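Local coordinates for protein transcriptional regulator, GntR family (Ralstonia eutropha, PDB 3IHU) that probably binds DNA as a transcription factor of the GntR family, pairing a winged-helix DNA-binding domain with a helical FCD domain, at residues A[103-108]-A[149-154]. Numbering follows the deposited sequence.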
ATOM      1  N   ARG A 103     -13.515  -7.631  -3.404  1.00 16.52           N
ATOM      2  CA  ARG A 103     -14.380  -8.581  -4.073  1.00 16.26           C
ATOM      3  C   ARG A 103     -13.904  -9.996  -3.970  1.00 18.55           C
ATOM      4  O   ARG A 103     -14.660 -10.896  -3.568  1.00 20.14           O
ATOM      5  CB  ARG A 103     -14.559  -8.221  -5.538  1.00 17.57           C
ATOM      6  CG  ARG A 103     -15.518  -9.154  -6.310  1.00 15.25           C
ATOM      7  CD  ARG A 103     -15.507  -8.871  -7.828  1.00 16.41           C
ATOM      8  NE  ARG A 103     -16.589  -9.655  -8.386  1.00 18.74           N
ATOM      9  CZ  ARG A 103     -17.864  -9.284  -8.443  1.00 20.47           C
ATOM     10  NH1 ARG A 103     -18.258  -8.071  -8.117  1.00 22.94           N
ATOM     11  NH2 ARG A 103     -18.751 -10.145  -8.871  1.00 23.58           N
ATOM     12  N   ALA A 104     -12.640 -10.226  -4.272  1.00 19.97           N
ATOM     13  CA  ALA A 104     -12.127 -11.594  -4.263  1.00 20.66           C
ATOM     14  C   ALA A 104     -12.070 -12.166  -2.825  1.00 20.26           C
ATOM     15  O   ALA A 104     -12.199 -13.382  -2.644  1.00 18.94           O
ATOM     16  CB  ALA A 104     -10.768 -11.678  -4.913  1.00 19.75           C
ATOM     17  N   ALA A 105     -11.768 -11.313  -1.835  1.00 19.80           N
ATOM     18  CA  ALA A 105     -11.608 -11.745  -0.464  1.00 19.08           C
ATOM     19  C   ALA A 105     -12.886 -12.375   0.080  1.00 18.75           C
ATOM     20  O   ALA A 105     -12.796 -13.115   1.053  1.00 18.34           O
ATOM     21  CB  ALA A 105     -11.139 -10.567   0.502  1.00 18.38           C
ATOM     22  N   THR A 106     -14.041 -12.096  -0.530  1.00 18.09           N
ATOM     23  CA  THR A 106     -15.288 -12.720  -0.122  1.00 19.36           C
ATOM     24  C   THR A 106     -15.254 -14.226  -0.240  1.00 21.61           C
ATOM     25  O   THR A 106     -16.032 -14.919   0.430  1.00 21.28           O
ATOM     26  CB  THR A 106     -16.536 -12.254  -0.879  1.00 19.14           C
ATOM     27  OG1 THR A 106     -16.390 -12.541  -2.289  1.00 17.79           O
ATOM     28  CG2 THR A 106     -16.784 -10.814  -0.608  1.00 19.17           C
ATOM     29  N   ARG A 107     -14.357 -14.752  -1.066  1.00 22.87           N
ATOM     30  CA  ARG A 107     -14.173 -16.197  -1.113  1.00 23.38           C
ATOM     31  C   ARG A 107     -13.730 -16.802   0.219  1.00 22.42           C
ATOM     32  O   ARG A 107     -13.956 -17.973   0.454  1.00 20.99           O
ATOM     33  CB  ARG A 107     -13.199 -16.586  -2.201  1.00 24.54           C
ATOM     34  CG  ARG A 107     -13.758 -16.289  -3.571  1.00 29.46           C
ATOM     35  CD  ARG A 107     -12.718 -16.421  -4.723  1.00 34.07           C
ATOM     36  NE  ARG A 107     -12.430 -17.825  -4.993  1.00 36.82           N
ATOM     37  CZ  ARG A 107     -11.463 -18.548  -4.416  1.00 40.75           C
ATOM     38  NH1 ARG A 107     -10.639 -18.016  -3.511  1.00 41.85           N
ATOM     39  NH2 ARG A 107     -11.315 -19.830  -4.751  1.00 41.78           N
ATOM     40  N   GLY A 108     -13.097 -16.023   1.078  1.00 21.45           N
ATOM     41  CA  GLY A 108     -12.690 -16.513   2.381  1.00 20.77           C
ATOM     42  C   GLY A 108     -13.632 -16.129   3.506  1.00 20.59           C
ATOM     43  O   GLY A 108     -13.258 -16.256   4.664  1.00 18.87           O
ATOM     44  N   LEU A 149      -5.737 -10.273   0.751  1.00 19.42           N
ATOM     45  CA  LEU A 149      -5.103 -10.953  -0.394  1.00 19.62           C
ATOM     46  C   LEU A 149      -5.163 -12.458  -0.228  1.00 19.39           C
ATOM     47  O   LEU A 149      -5.556 -13.163  -1.146  1.00 19.47           O
ATOM     48  CB  LEU A 149      -3.664 -10.492  -0.546  1.00 19.21           C
ATOM     49  CG  LEU A 149      -2.897 -11.030  -1.752  1.00 19.62           C
ATOM     50  CD1 LEU A 149      -3.487 -10.582  -3.132  1.00 21.13           C
ATOM     51  CD2 LEU A 149      -1.487 -10.546  -1.591  1.00 20.90           C
ATOM     52  N   GLU A 150      -4.824 -12.931   0.957  1.00 20.15           N
ATOM     53  CA  GLU A 150      -4.793 -14.356   1.243  1.00 21.09           C
ATOM     54  C   GLU A 150      -6.170 -14.947   1.137  1.00 19.82           C
ATOM     55  O   GLU A 150      -6.321 -16.079   0.672  1.00 20.20           O
ATOM     56  CB  GLU A 150      -4.203 -14.656   2.628  1.00 21.63           C
ATOM     57  CG  GLU A 150      -2.727 -14.296   2.792  1.00 26.28           C
ATOM     58  CD  GLU A 150      -1.842 -14.855   1.653  1.00 31.86           C
ATOM     59  OE1 GLU A 150      -1.979 -16.063   1.313  1.00 33.02           O
ATOM     60  OE2 GLU A 150      -1.032 -14.071   1.079  1.00 33.06           O
HETATM   61  N   MSE A 151      -7.167 -14.169   1.525  1.00 17.92           N
HETATM   62  CA  MSE A 151      -8.560 -14.572   1.434  1.00 16.82           C
HETATM   63  C   MSE A 151      -9.016 -14.795   0.004  1.00 18.62           C
HETATM   64  O   MSE A 151      -9.732 -15.748  -0.272  1.00 17.67           O
HETATM   65  CB  MSE A 151      -9.456 -13.520   2.141  1.00 17.51           C
HETATM   66  CG  MSE A 151      -9.481 -13.661   3.625  1.00 15.43           C
HETATM   67 SE   MSE A 151     -10.347 -12.216   4.567  0.75  9.46          SE
HETATM   68  CE  MSE A 151     -12.109 -13.084   4.343  1.00 14.36           C
ATOM     69  N   GLY A 152      -8.595 -13.942  -0.948  1.00 17.66           N
ATOM     70  CA  GLY A 152      -9.062 -14.095  -2.311  1.00 18.39           C
ATOM     71  C   GLY A 152      -8.262 -15.111  -3.102  1.00 18.76           C
ATOM     72  O   GLY A 152      -8.769 -15.687  -4.060  1.00 18.93           O
ATOM     73  N   ASP A 153      -7.038 -15.367  -2.664  1.00 18.95           N
ATOM     74  CA  ASP A 153      -6.105 -16.228  -3.351  1.00 19.89           C
ATOM     75  C   ASP A 153      -6.048 -16.004  -4.902  1.00 19.87           C
ATOM     76  O   ASP A 153      -5.949 -16.948  -5.646  1.00 18.69           O
ATOM     77  CB  ASP A 153      -6.414 -17.679  -3.047  1.00 20.02           C
ATOM     78  CG  ASP A 153      -5.219 -18.566  -3.251  1.00 22.29           C
ATOM     79  OD1 ASP A 153      -4.084 -18.059  -3.190  1.00 28.92           O
ATOM     80  OD2 ASP A 153      -5.396 -19.757  -3.460  1.00 24.17           O
ATOM     81  N   ASN A 154      -6.185 -14.759  -5.348  1.00 20.41           N
ATOM     82  CA  ASN A 154      -6.098 -14.418  -6.778  1.00 21.41           C
ATOM     83  C   ASN A 154      -4.620 -14.215  -7.107  1.00 22.30           C
ATOM     84  O   ASN A 154      -4.025 -13.208  -6.726  1.00 23.69           O
ATOM     85  CB  ASN A 154      -6.978 -13.208  -7.093  1.00 20.93           C
ATOM     86  CG  ASN A 154      -7.007 -12.859  -8.547  1.00 22.36           C
ATOM     87  OD1 ASN A 154      -5.984 -12.934  -9.185  1.00 20.82           O
ATOM     88  ND2 ASN A 154      -8.182 -12.460  -9.087  1.00 20.67           N
TER
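Two side chains bend at chi3 to bring their ends to the opposite backbone: in M151, a selenomethionine, that torsion (86°) turns CE toward 103-108, and in R107 (74°) it swings NE out of the line of the chain. M151 CE lies 3.4 Å from A105 O and equally close to G108 O, so the methyl touches two backbone carbonyl oxygens of 103-108. Nearer the backbone, the CB atoms of A105 and M151 meet at 3.8 Å. Two ends of the all-helical FCD domain, those of helices 84-105 and 134-152, are thus joined as a worked case of close helix packing through small residues. The CA atoms of A105 and G152 are 3.9 Å apart. G152 CA makes a CH···O contact with A104 O at 3.2 Å. G152 has no side chain, and A104 CB lies 3.9 Å from its CA. On the exposed side R107 reaches over the C-terminal end of helix 134-152, its NH1 3.0 Å from G152 O. D153, next in the chain, has positive phi (44°) where the helix breaks, and its carboxylate forms a salt bridge with R158 of the following helix. On the buried side V193 of helix 179-195 packs against both A105 and M151, while Q114 and L118 of helix 112-130 also touch M151.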